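Local atomic coordinates of Lmaj004091aaa (Leishmania major, PDB entry 1XTP), a protein that probably methylates the N-terminal alpha-amino group of proteins that begin with an X-Pro-Lys sequence, using S-adenosyl-L-methionine as methyl donor. Residues 48-53 and 169-174; 62-67 and 102-107; 127-132 and 144-149; 162-167 and 178-183. One frame throughout, in Å; residues are numbered along the deposited sequence.

All four contacts surround SAI, bound in the pocket of a Rossmann-like methyltransferase fold. Contact 1 closes over the adenine end, where Y170 meets the base. Contact 2 grips the carboxylate at the other end through R106. The centres of these two lie 19 Å apart. Contact 3 carries M149, which reads the adenine edge, and it touches contact 2 through the side chain of M128; their centres are 11 Å apart. Contact 4 provides Q165 and T167 for the amino group and ribose. M149 also packs against residues 162-167 and F179, joining contacts 3 and 4. Contacts 1 and 4 share helix 173-186.

Contact 1. Residues 48-53 and 169-174; sequences GWYGKA and IYLTDA. With SAI (S-adenosyl-L-homoselenocysteine), chain B.
W49 and Y50, near the start of helix 49-58, pack on Y170 and T172 in the loop that leads into helix 173-186 of the Rossmann-like methyltransferase fold. The tight part surrounds the Y170 carbonyl. W49 has CG anti to the backbone N (chi1 167°), and its indole reaches the loop with NE1. W49 NE1 donates a hydrogen bond to Y170 O at 2.9 Å. The bond is bent, with an N-H...O angle of 133°. The donor stands above the carbonyl plane, and the oxygen is tilted from the indole plane. Y50 CE1 comes within 3.1 Å of the same Y170 O. W49 CD1 lies over the centre of the Y50 ring, so the two aromatic side chains brace each other. The methyl T172 CG2 packs at 3.5 Å from W49 NE1. T172 N gives a nearly straight bond, 168°, to Y50 OH at 3.2 Å. That hydroxyl is also hydrogen-bonded to D175, and T172 OG1 caps D175 N as the N-cap of helix 173-186. The contact is looser at I169, which is partly exposed. Here W49 CZ2 meets the backbone I169 O at 4.1 Å. Next to the ligand, A53 CB touches Y170 CD1 at 3.8 Å. Y170 OH is held by D211 and W57. The Y170 ring turns one face to the adenine, with Y170 CD2 3.5 Å from SAI C8.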
# COMPACT_ATOMS: atom_id res chain seq x y z
N GLY A 48 -16.72 11.76 0.05
CA GLY A 48 -16.48 10.40 0.43
C GLY A 48 -15.00 10.15 0.63
O GLY A 48 -14.19 10.57 -0.18
N TRP A 49 -14.66 9.47 1.72
CA TRP A 49 -13.26 9.11 2.04
C TRP A 49 -12.55 8.48 0.84
O TRP A 49 -11.46 8.91 0.44
CB TRP A 49 -13.25 8.16 3.21
CG TRP A 49 -11.96 7.50 3.42
CD1 TRP A 49 -11.61 6.26 3.01
CD2 TRP A 49 -10.81 8.06 4.06
NE1 TRP A 49 -10.31 6.00 3.33
CE2 TRP A 49 -9.79 7.09 3.98
CE3 TRP A 49 -10.54 9.30 4.66
CZ2 TRP A 49 -8.52 7.30 4.51
CZ3 TRP A 49 -9.27 9.52 5.18
CH2 TRP A 49 -8.27 8.53 5.10
N TYR A 50 -13.18 7.45 0.27
CA TYR A 50 -12.66 6.78 -0.92
C TYR A 50 -12.89 7.59 -2.18
O TYR A 50 -11.98 7.71 -3.00
CB TYR A 50 -13.27 5.38 -1.10
CG TYR A 50 -12.78 4.38 -0.12
CD1 TYR A 50 -11.43 3.98 -0.12
CD2 TYR A 50 -13.63 3.81 0.81
CE1 TYR A 50 -10.97 3.05 0.79
CE2 TYR A 50 -13.18 2.88 1.72
CZ TYR A 50 -11.84 2.51 1.71
OH TYR A 50 -11.39 1.58 2.60
N GLY A 51 -14.10 8.15 -2.33
CA GLY A 51 -14.45 8.89 -3.52
C GLY A 51 -13.55 10.08 -3.81
O GLY A 51 -13.23 10.36 -4.96
N LYS A 52 -13.19 10.80 -2.77
CA LYS A 52 -12.31 11.96 -2.91
C LYS A 52 -10.92 11.57 -3.42
O LYS A 52 -10.25 12.34 -4.12
CB LYS A 52 -12.19 12.66 -1.56
CG LYS A 52 -13.44 13.38 -1.13
CD LYS A 52 -13.23 14.06 0.20
CE LYS A 52 -13.61 13.16 1.37
NZ LYS A 52 -13.51 13.91 2.67
N ALA A 53 -10.47 10.38 -3.04
CA ALA A 53 -9.13 9.92 -3.42
C ALA A 53 -9.12 9.51 -4.89
O ALA A 53 -8.19 9.85 -5.62
CB ALA A 53 -8.74 8.77 -2.58
N ILE A 169 -2.40 3.68 2.18
CA ILE A 169 -2.76 4.98 2.74
C ILE A 169 -4.21 5.39 2.44
O ILE A 169 -4.79 6.18 3.18
CB ILE A 169 -1.80 6.11 2.27
CG1 ILE A 169 -1.83 6.29 0.74
CG2 ILE A 169 -0.35 5.82 2.72
CD1 ILE A 169 -1.16 7.56 0.25
N TYR A 170 -4.79 4.82 1.38
CA TYR A 170 -6.17 5.12 0.96
C TYR A 170 -7.23 4.25 1.63
O TYR A 170 -8.40 4.59 1.58
CB TYR A 170 -6.27 4.99 -0.57
CG TYR A 170 -5.35 5.95 -1.26
CD1 TYR A 170 -5.57 7.31 -1.16
CD2 TYR A 170 -4.22 5.50 -1.95
CE1 TYR A 170 -4.71 8.22 -1.76
CE2 TYR A 170 -3.36 6.40 -2.58
CZ TYR A 170 -3.60 7.76 -2.45
OH TYR A 170 -2.77 8.69 -3.02
N LEU A 171 -6.80 3.17 2.27
CA LEU A 171 -7.71 2.29 2.98
C LEU A 171 -8.08 2.82 4.36
O LEU A 171 -7.22 3.33 5.08
CB LEU A 171 -7.10 0.89 3.14
CG LEU A 171 -6.86 0.05 1.88
CD1 LEU A 171 -5.92 -1.13 2.18
CD2 LEU A 171 -8.19 -0.46 1.28
N THR A 172 -9.36 2.69 4.74
CA THR A 172 -9.72 2.86 6.15
C THR A 172 -9.04 1.76 6.94
O THR A 172 -8.62 0.77 6.37
CB THR A 172 -11.21 2.77 6.40
OG1 THR A 172 -11.66 1.42 6.19
CG2 THR A 172 -11.96 3.73 5.49
N ASP A 173 -8.95 1.91 8.25
CA ASP A 173 -8.33 0.86 9.05
C ASP A 173 -9.12 -0.44 8.99
O ASP A 173 -8.53 -1.53 8.97
CB ASP A 173 -8.20 1.28 10.52
CG ASP A 173 -7.03 2.21 10.78
OD1 ASP A 173 -6.23 2.48 9.86
OD2 ASP A 173 -6.93 2.68 11.92
N ALA A 174 -10.45 -0.32 9.04
CA ALA A 174 -11.33 -1.46 8.92
C ALA A 174 -11.06 -2.23 7.63
O ALA A 174 -10.99 -3.45 7.65
CB ALA A 174 -12.82 -1.02 8.96
N SAI B . 1.87 1.33 -6.43
CA SAI B . 2.27 2.15 -7.62
CB SAI B . 1.43 3.40 -7.69
CG SAI B . 1.55 4.36 -6.51
SE SAI B . 0.38 5.92 -6.81
C SAI B . 3.72 2.59 -7.58
O SAI B . 4.35 2.58 -6.52
OXT SAI B . 4.28 3.01 -8.59
C5' SAI B . -1.16 5.26 -5.77
C4' SAI B . -2.14 4.42 -6.60
O4' SAI B . -3.12 3.92 -5.73
C3' SAI B . -2.89 5.19 -7.67
O3' SAI B . -2.78 4.53 -8.91
C2' SAI B . -4.34 5.21 -7.24
O2' SAI B . -5.24 5.17 -8.34
C1' SAI B . -4.36 3.94 -6.43
N9 SAI B . -5.45 3.85 -5.46
C8 SAI B . -6.07 4.89 -4.81
N7 SAI B . -7.00 4.37 -4.01
C5 SAI B . -6.98 3.01 -4.14
C6 SAI B . -7.71 1.99 -3.55
N6 SAI B . -8.67 2.29 -2.67
N1 SAI B . -7.46 0.67 -3.89
C2 SAI B . -6.48 0.36 -4.82
N3 SAI B . -5.75 1.38 -5.40
C4 SAI B . -5.99 2.67 -5.05

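Contact 2. Residues 62-67 and 102-107; sequences ATVSGV and AGIGRI. With SAI (S-adenosyl-L-homoselenocysteine), chain B.
I104 belongs to the glycine-rich loop after strand 96-100, the first conserved motif of the Rossmann-like methyltransferases, and packs there on residues 62-67. The loop carries G101, G103 and G105. The packing across the contact is apolar, with no hydrogen bond between the two segments. I104 has CG1 between the backbone N and the carbonyl carbon (chi1 64°). Its two branches divide the work. I104 CG2 meets A62 C at 3.5 Å. I104 CD1 lies beside the start of helix 64-67 and touches V64 CG2 at 3.9 Å, the two side chains crossing at about a right angle. T63 is the N-cap of that short helix, and T63 OG1 accepts from G66 N at 3.0 Å. V67 fills the side nearer the ligand. V67 CG2 packs on R106 CD at 4.1 Å, and M128 of helix 126-135 touches both V67 and I104. G103 has a positive phi, which favours glycine, and a CB there would crowd V67 CG1. G103 CA lies 3.2 Å from SAI O3'. The R106 chain bends at chi3 (68°), which sets NE toward the ligand. R106 NE donates to SAI OXT at 2.8 Å, and R106 NH2 donates to SAI O at 2.9 Å, the latter nearly straight at 170°. D78 forms a salt bridge with NH1 of R106, and H75 is hydrogen-bonded to the same nitrogen. The two N-H groups thus hold both carboxylate oxygens and fix the tail of the ligand. The guanidinium probably balances the carboxylate charge, while D78 fixes its far side.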
# COMPACT_ATOMS: atom_id res chain seq x y z
N ALA A 62 -0.89 9.98 -16.00
CA ALA A 62 -0.51 8.58 -15.95
C ALA A 62 0.96 8.52 -16.36
O ALA A 62 1.30 8.02 -17.42
CB ALA A 62 -1.41 7.72 -16.90
N THR A 63 1.83 9.05 -15.51
CA THR A 63 3.26 9.08 -15.76
C THR A 63 3.97 8.71 -14.47
O THR A 63 3.38 8.77 -13.39
CB THR A 63 3.73 10.49 -16.17
OG1 THR A 63 3.76 11.33 -15.02
CG2 THR A 63 2.80 11.10 -17.17
N VAL A 64 5.24 8.34 -14.57
CA VAL A 64 6.02 8.00 -13.38
C VAL A 64 6.04 9.19 -12.41
O VAL A 64 5.96 9.01 -11.19
CB VAL A 64 7.46 7.56 -13.75
CG1 VAL A 64 8.34 7.43 -12.51
CG2 VAL A 64 7.41 6.24 -14.48
N SER A 65 6.13 10.40 -12.96
CA SER A 65 6.14 11.60 -12.13
C SER A 65 4.82 11.70 -11.36
O SER A 65 4.81 12.04 -10.17
CB SER A 65 6.35 12.83 -12.99
OG SER A 65 6.52 13.95 -12.15
N GLY A 66 3.73 11.37 -12.05
CA GLY A 66 2.41 11.32 -11.45
C GLY A 66 2.26 10.33 -10.29
O GLY A 66 1.69 10.65 -9.27
N VAL A 67 2.77 9.11 -10.45
CA VAL A 67 2.62 8.13 -9.38
C VAL A 67 3.60 8.41 -8.24
O VAL A 67 3.35 7.99 -7.12
CB VAL A 67 2.69 6.64 -9.87
CG1 VAL A 67 1.60 6.38 -10.88
CG2 VAL A 67 4.05 6.28 -10.43
N ALA A 102 -1.64 -0.47 -8.54
CA ALA A 102 -0.52 -0.53 -9.49
C ALA A 102 -0.22 0.76 -10.23
O ALA A 102 0.90 0.95 -10.69
CB ALA A 102 -0.77 -1.62 -10.49
N GLY A 103 -1.22 1.64 -10.36
CA GLY A 103 -1.08 2.86 -11.11
C GLY A 103 -0.78 2.55 -12.56
O GLY A 103 -1.55 1.85 -13.21
N ILE A 104 0.34 3.05 -13.06
CA ILE A 104 0.75 2.79 -14.45
C ILE A 104 1.65 1.56 -14.59
O ILE A 104 2.28 1.38 -15.63
CB ILE A 104 1.47 4.00 -15.11
CG1 ILE A 104 2.78 4.29 -14.39
CG2 ILE A 104 0.56 5.22 -15.15
CD1 ILE A 104 3.69 5.16 -15.18
N GLY A 105 1.75 0.76 -13.53
CA GLY A 105 2.49 -0.51 -13.56
C GLY A 105 3.99 -0.37 -13.38
O GLY A 105 4.75 -1.21 -13.86
N ARG A 106 4.41 0.69 -12.68
CA ARG A 106 5.82 0.98 -12.45
C ARG A 106 6.59 -0.14 -11.74
O ARG A 106 7.73 -0.49 -12.14
CB ARG A 106 5.95 2.26 -11.61
CG ARG A 106 7.41 2.71 -11.33
CD ARG A 106 7.44 3.89 -10.34
NE ARG A 106 6.99 3.46 -9.02
CZ ARG A 106 7.76 2.94 -8.07
NH1 ARG A 106 9.07 2.80 -8.23
NH2 ARG A 106 7.22 2.57 -6.93
N ILE A 107 6.00 -0.67 -10.66
CA ILE A 107 6.64 -1.74 -9.93
C ILE A 107 6.66 -3.06 -10.76
O ILE A 107 7.67 -3.78 -10.79
CB ILE A 107 5.98 -1.95 -8.53
CG1 ILE A 107 6.13 -0.67 -7.68
CG2 ILE A 107 6.63 -3.16 -7.80
CD1 ILE A 107 5.30 -0.64 -6.41
N SAI B . 1.87 1.33 -6.43
CA SAI B . 2.27 2.15 -7.62
CB SAI B . 1.43 3.40 -7.69
CG SAI B . 1.55 4.36 -6.51
SE SAI B . 0.38 5.92 -6.81
C SAI B . 3.72 2.59 -7.58
O SAI B . 4.35 2.58 -6.52
OXT SAI B . 4.28 3.01 -8.59
C5' SAI B . -1.16 5.26 -5.77
C4' SAI B . -2.14 4.42 -6.60
O4' SAI B . -3.12 3.92 -5.73
C3' SAI B . -2.89 5.19 -7.67
O3' SAI B . -2.78 4.53 -8.91
C2' SAI B . -4.34 5.21 -7.24
O2' SAI B . -5.24 5.17 -8.34
C1' SAI B . -4.36 3.94 -6.43
N9 SAI B . -5.45 3.85 -5.46
C8 SAI B . -6.07 4.89 -4.81
N7 SAI B . -7.00 4.37 -4.01
C5 SAI B . -6.98 3.01 -4.14
C6 SAI B . -7.71 1.99 -3.55
N6 SAI B . -8.67 2.29 -2.67
N1 SAI B . -7.46 0.67 -3.89
C2 SAI B . -6.48 0.36 -4.82
N3 SAI B . -5.75 1.38 -5.40
C4 SAI B . -5.99 2.67 -5.05

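Contact 3. Residues 127-132 and 144-149; sequences HMLEEA and FILASM. With SAI (S-adenosyl-L-homoselenocysteine), chain B.
L129 of helix 126-135 meets F144 and L146 of strand 141-146 in a purely apolar contact. L129 has CG anti to the backbone N (chi1 -172°), and its two methyls part toward different residues. L129 CD1 comes to the edge of the F144 ring, in its plane, 3.7 Å from F144 CD2. L129 CD2 rests on the strand backbone, 3.6 Å from L146 CA, and also touches the L146 side chain. F144 reaches past L129 to the next turn, where F144 CE2 lies 4.0 Å from A132 C. L146 is exposed, so this side is open to solvent. No hydrogen bond joins the two segments.

The polar interaction is with the ligand. M149 N donates to SAI N1 at 3.0 Å, nearly straight at 171°. The methyl M149 CE of this selenomethionine packs on the same ring, 3.6 Å from SAI C2.

Helix 126-135 connects strands 118-123 and 141-146 in a beta-alpha-beta crossover. Over residues 127-132 and 144-146 the helix and strand run almost antiparallel (173°), their axes 9.3 Å apart at closest. The strand is outermost on its side of the sheet, and the backbone of I145 is hydrogen-bonded to L121 and E123. A132 and F144 also touch L121.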
# COMPACT_ATOMS: atom_id res chain seq x y z
N HIS A 127 -7.74 5.49 -16.39
CA HIS A 127 -6.65 5.98 -17.24
C HIS A 127 -5.27 5.54 -16.74
O HIS A 127 -4.31 5.55 -17.51
CB HIS A 127 -6.71 7.49 -17.44
CG HIS A 127 -6.13 8.27 -16.32
ND1 HIS A 127 -6.78 8.43 -15.12
CD2 HIS A 127 -4.97 8.96 -16.22
CE1 HIS A 127 -6.04 9.19 -14.32
NE2 HIS A 127 -4.94 9.53 -14.97
N MSE A 128 -5.17 5.18 -15.46
CA MSE A 128 -3.92 4.62 -14.92
C MSE A 128 -3.75 3.19 -15.42
O MSE A 128 -2.68 2.82 -15.92
CB MSE A 128 -3.92 4.63 -13.38
CG MSE A 128 -4.10 6.00 -12.73
SE MSE A 128 -2.59 7.17 -13.08
CE MSE A 128 -1.28 6.21 -12.27
N LEU A 129 -4.80 2.39 -15.29
CA LEU A 129 -4.77 0.99 -15.72
C LEU A 129 -4.57 0.82 -17.23
O LEU A 129 -3.87 -0.09 -17.68
CB LEU A 129 -6.06 0.28 -15.28
CG LEU A 129 -6.14 -1.25 -15.47
CD1 LEU A 129 -5.04 -1.96 -14.74
CD2 LEU A 129 -7.49 -1.75 -14.97
N GLU A 130 -5.21 1.70 -18.00
CA GLU A 130 -5.07 1.72 -19.45
C GLU A 130 -3.65 2.02 -19.89
O GLU A 130 -3.14 1.40 -20.80
CB GLU A 130 -6.04 2.74 -20.08
CG GLU A 130 -7.51 2.28 -20.11
CD GLU A 130 -7.69 0.89 -20.73
OE1 GLU A 130 -7.21 0.67 -21.87
OE2 GLU A 130 -8.29 0.01 -20.06
N GLU A 131 -3.03 2.98 -19.24
CA GLU A 131 -1.64 3.29 -19.52
C GLU A 131 -0.69 2.15 -19.14
O GLU A 131 0.28 1.88 -19.86
CB GLU A 131 -1.25 4.58 -18.79
CG GLU A 131 0.19 4.98 -18.97
CD GLU A 131 0.58 5.24 -20.42
OE1 GLU A 131 -0.30 5.54 -21.25
OE2 GLU A 131 1.79 5.15 -20.71
N ALA A 132 -0.95 1.50 -18.00
CA ALA A 132 -0.24 0.27 -17.62
C ALA A 132 -0.25 -0.79 -18.72
O ALA A 132 0.78 -1.41 -18.99
CB ALA A 132 -0.85 -0.31 -16.34
N PHE A 144 -5.52 -7.52 -15.86
CA PHE A 144 -5.61 -6.10 -15.51
C PHE A 144 -6.93 -5.85 -14.83
O PHE A 144 -7.96 -5.72 -15.50
CB PHE A 144 -5.52 -5.24 -16.76
CG PHE A 144 -4.16 -5.21 -17.35
CD1 PHE A 144 -3.78 -6.18 -18.25
CD2 PHE A 144 -3.25 -4.24 -16.98
CE1 PHE A 144 -2.48 -6.17 -18.77
CE2 PHE A 144 -1.97 -4.21 -17.52
CZ PHE A 144 -1.59 -5.18 -18.41
N ILE A 145 -6.90 -5.79 -13.50
CA ILE A 145 -8.12 -5.75 -12.70
C ILE A 145 -8.48 -4.31 -12.34
O ILE A 145 -7.76 -3.65 -11.61
CB ILE A 145 -7.99 -6.63 -11.44
CG1 ILE A 145 -7.49 -8.02 -11.80
CG2 ILE A 145 -9.34 -6.77 -10.73
CD1 ILE A 145 -6.84 -8.73 -10.67
N LEU A 146 -9.60 -3.83 -12.87
CA LEU A 146 -10.08 -2.49 -12.59
C LEU A 146 -10.93 -2.57 -11.33
O LEU A 146 -12.14 -2.81 -11.39
CB LEU A 146 -10.89 -1.94 -13.77
CG LEU A 146 -11.33 -0.48 -13.65
CD1 LEU A 146 -10.16 0.47 -13.84
CD2 LEU A 146 -12.42 -0.18 -14.65
N ALA A 147 -10.29 -2.36 -10.19
CA ALA A 147 -10.99 -2.40 -8.92
C ALA A 147 -10.15 -1.70 -7.86
O ALA A 147 -8.94 -1.58 -8.00
CB ALA A 147 -11.28 -3.84 -8.53
N SER A 148 -10.82 -1.23 -6.80
CA SER A 148 -10.12 -0.84 -5.58
C SER A 148 -9.82 -2.08 -4.76
O SER A 148 -10.46 -3.12 -4.93
CB SER A 148 -10.98 0.13 -4.79
OG SER A 148 -11.35 1.27 -5.57
N MSE A 149 -8.85 -1.97 -3.87
CA MSE A 149 -8.43 -3.07 -3.03
C MSE A 149 -9.60 -3.54 -2.18
O MSE A 149 -9.82 -4.76 -2.05
CB MSE A 149 -7.27 -2.67 -2.10
CG MSE A 149 -5.90 -2.59 -2.78
SE MSE A 149 -4.52 -1.89 -1.56
CE MSE A 149 -5.08 0.02 -1.49
N SAI B . 1.87 1.33 -6.43
CA SAI B . 2.27 2.15 -7.62
CB SAI B . 1.43 3.40 -7.69
CG SAI B . 1.55 4.36 -6.51
SE SAI B . 0.38 5.92 -6.81
C SAI B . 3.72 2.59 -7.58
O SAI B . 4.35 2.58 -6.52
OXT SAI B . 4.28 3.01 -8.59
C5' SAI B . -1.16 5.26 -5.77
C4' SAI B . -2.14 4.42 -6.60
O4' SAI B . -3.12 3.92 -5.73
C3' SAI B . -2.89 5.19 -7.67
O3' SAI B . -2.78 4.53 -8.91
C2' SAI B . -4.34 5.21 -7.24
O2' SAI B . -5.24 5.17 -8.34
C1' SAI B . -4.36 3.94 -6.43
N9 SAI B . -5.45 3.85 -5.46
C8 SAI B . -6.07 4.89 -4.81
N7 SAI B . -7.00 4.37 -4.01
C5 SAI B . -6.98 3.01 -4.14
C6 SAI B . -7.71 1.99 -3.55
N6 SAI B . -8.67 2.29 -2.67
N1 SAI B . -7.46 0.67 -3.89
C2 SAI B . -6.48 0.36 -4.82
N3 SAI B . -5.75 1.38 -5.40
C4 SAI B . -5.99 2.67 -5.05

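Contact 4. Residues 162-167 and 178-183; sequences IVIQWT and KFFKHC. With SAI (S-adenosyl-L-homoselenocysteine), chain B.
I164 sets CG1 anti to its carbonyl carbon (chi1 -47°), and an extended chi2 of 176° carries CD1 out to F179, F180 and C183 of helix 173-186. The methyl I164 CD1 therefore meets all three of these residues. It sits over one face of the F180 ring, a CH-pi contact 4.1 Å from I164 CD1 to the F180 ring centroid and 25° off the normal. F179 has CG anti to its backbone N, and its ring receives the same methyl at the edge. There F179 CE2 lies 3.7 Å from I164 CD1. One methyl thus joins the face of one ring to the edge of the other. F180 is stacked with F176 and meets F195 edge-to-face, so it belongs to a larger aromatic cluster. Two residues back along the strand, I162 packs on C183. I162 CG2 touches C183 SG at 3.9 Å, and I162 CD1 lies 3.3 Å from the backbone C183 O. The axes of residues 162-165 and 178-183 come within 11.0 Å.

At the strand's C-terminal end Q165 O accepts from SAI N at 3.0 Å. Just beyond it T167 OG1 donates to SAI O4' at 3.1 Å. W166 O lies 3.5 Å from SAI C5'. Helix 173-186 is the crossover between the neighbouring parallel strands 159-165 and 191-198. A helix packed on a central strand, with the cofactor at that strand's C-terminal end, is typical of the Rossmann-like class I methyltransferase fold.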
# COMPACT_ATOMS: atom_id res chain seq x y z
N ILE A 162 2.44 -10.49 -3.18
CA ILE A 162 1.37 -9.50 -3.27
C ILE A 162 1.94 -8.17 -2.81
O ILE A 162 2.23 -7.97 -1.63
CB ILE A 162 0.13 -9.89 -2.44
CG1 ILE A 162 -0.43 -11.23 -2.92
CG2 ILE A 162 -0.95 -8.79 -2.51
CD1 ILE A 162 -1.59 -11.75 -2.11
N VAL A 163 2.09 -7.27 -3.77
CA VAL A 163 2.71 -5.98 -3.57
C VAL A 163 1.68 -4.90 -3.20
O VAL A 163 0.74 -4.68 -3.92
CB VAL A 163 3.47 -5.57 -4.86
CG1 VAL A 163 4.09 -4.20 -4.70
CG2 VAL A 163 4.54 -6.61 -5.16
N ILE A 164 1.88 -4.24 -2.06
CA ILE A 164 1.04 -3.12 -1.65
C ILE A 164 1.98 -1.97 -1.29
O ILE A 164 2.48 -1.86 -0.17
CB ILE A 164 0.12 -3.50 -0.44
CG1 ILE A 164 -0.59 -4.85 -0.67
CG2 ILE A 164 -0.92 -2.39 -0.19
CD1 ILE A 164 -1.43 -5.32 0.53
N GLN A 165 2.23 -1.10 -2.25
CA GLN A 165 3.18 -0.02 -2.08
C GLN A 165 2.54 1.31 -2.38
O GLN A 165 1.96 1.48 -3.46
CB GLN A 165 4.39 -0.20 -3.00
CG GLN A 165 5.31 1.04 -3.00
CD GLN A 165 6.75 0.74 -3.42
OE1 GLN A 165 7.09 -0.40 -3.76
NE2 GLN A 165 7.60 1.78 -3.40
N TRP A 166 2.66 2.24 -1.43
CA TRP A 166 2.16 3.61 -1.58
C TRP A 166 0.65 3.66 -1.93
O TRP A 166 0.19 4.54 -2.66
CB TRP A 166 3.03 4.40 -2.57
CG TRP A 166 4.37 4.85 -1.98
CD1 TRP A 166 4.60 5.24 -0.70
CD2 TRP A 166 5.62 4.94 -2.67
NE1 TRP A 166 5.93 5.56 -0.53
CE2 TRP A 166 6.58 5.40 -1.73
CE3 TRP A 166 6.03 4.70 -3.98
CZ2 TRP A 166 7.91 5.61 -2.06
CZ3 TRP A 166 7.36 4.90 -4.31
CH2 TRP A 166 8.29 5.35 -3.35
N THR A 167 -0.11 2.72 -1.39
CA THR A 167 -1.52 2.61 -1.72
C THR A 167 -2.37 2.27 -0.49
O THR A 167 -3.52 2.67 -0.43
CB THR A 167 -1.71 1.62 -2.91
OG1 THR A 167 -3.00 1.79 -3.52
CG2 THR A 167 -1.49 0.17 -2.48
N LYS A 178 -9.37 -6.00 6.85
CA LYS A 178 -10.03 -6.92 5.91
C LYS A 178 -9.17 -7.31 4.73
O LYS A 178 -9.06 -8.49 4.39
CB LYS A 178 -11.33 -6.30 5.36
CG LYS A 178 -12.51 -6.43 6.30
CD LYS A 178 -13.55 -5.31 6.09
N PHE A 179 -8.56 -6.32 4.08
CA PHE A 179 -7.82 -6.58 2.87
C PHE A 179 -6.57 -7.41 3.10
O PHE A 179 -6.26 -8.26 2.29
CB PHE A 179 -7.45 -5.29 2.16
CG PHE A 179 -6.84 -5.52 0.81
CD1 PHE A 179 -7.58 -6.09 -0.20
CD2 PHE A 179 -5.50 -5.20 0.58
CE1 PHE A 179 -7.01 -6.34 -1.44
CE2 PHE A 179 -4.93 -5.43 -0.65
CZ PHE A 179 -5.67 -6.00 -1.66
N PHE A 180 -5.86 -7.19 4.20
CA PHE A 180 -4.61 -7.92 4.45
C PHE A 180 -4.88 -9.40 4.77
O PHE A 180 -4.11 -10.27 4.37
CB PHE A 180 -3.80 -7.24 5.55
CG PHE A 180 -2.89 -6.15 5.02
CD1 PHE A 180 -3.43 -5.01 4.43
CD2 PHE A 180 -1.50 -6.27 5.12
CE1 PHE A 180 -2.60 -3.99 3.94
CE2 PHE A 180 -0.66 -5.25 4.65
CZ PHE A 180 -1.22 -4.10 4.05
N LYS A 181 -5.99 -9.65 5.45
CA LYS A 181 -6.45 -11.00 5.75
C LYS A 181 -6.90 -11.70 4.45
O LYS A 181 -6.65 -12.88 4.26
CB LYS A 181 -7.58 -10.94 6.79
CG LYS A 181 -8.11 -12.29 7.20
CD LYS A 181 -9.11 -12.21 8.37
N HIS A 182 -7.53 -10.94 3.56
CA HIS A 182 -7.94 -11.46 2.26
C HIS A 182 -6.73 -11.77 1.35
O HIS A 182 -6.72 -12.76 0.59
CB HIS A 182 -8.87 -10.44 1.61
CG HIS A 182 -9.55 -10.94 0.38
ND1 HIS A 182 -10.39 -12.03 0.39
CD2 HIS A 182 -9.51 -10.49 -0.89
CE1 HIS A 182 -10.84 -12.24 -0.84
NE2 HIS A 182 -10.32 -11.32 -1.63
N CYS A 183 -5.72 -10.91 1.41
CA CYS A 183 -4.45 -11.17 0.73
C CYS A 183 -3.76 -12.42 1.25
O CYS A 183 -3.10 -13.14 0.50
CB CYS A 183 -3.50 -10.00 0.89
SG CYS A 183 -3.99 -8.61 -0.08
N SAI B . 1.87 1.33 -6.43
CA SAI B . 2.27 2.15 -7.62
CB SAI B . 1.43 3.40 -7.69
CG SAI B . 1.55 4.36 -6.51
SE SAI B . 0.38 5.92 -6.81
C SAI B . 3.72 2.59 -7.58
O SAI B . 4.35 2.58 -6.52
OXT SAI B . 4.28 3.01 -8.59
C5' SAI B . -1.16 5.26 -5.77
C4' SAI B . -2.14 4.42 -6.60
O4' SAI B . -3.12 3.92 -5.73
C3' SAI B . -2.89 5.19 -7.67
O3' SAI B . -2.78 4.53 -8.91
C2' SAI B . -4.34 5.21 -7.24
O2' SAI B . -5.24 5.17 -8.34
C1' SAI B . -4.36 3.94 -6.43
N9 SAI B . -5.45 3.85 -5.46
C8 SAI B . -6.07 4.89 -4.81
N7 SAI B . -7.00 4.37 -4.01
C5 SAI B . -6.98 3.01 -4.14
C6 SAI B . -7.71 1.99 -3.55
N6 SAI B . -8.67 2.29 -2.67
N1 SAI B . -7.46 0.67 -3.89
C2 SAI B . -6.48 0.36 -4.82
N3 SAI B . -5.75 1.38 -5.40
C4 SAI B . -5.99 2.67 -5.05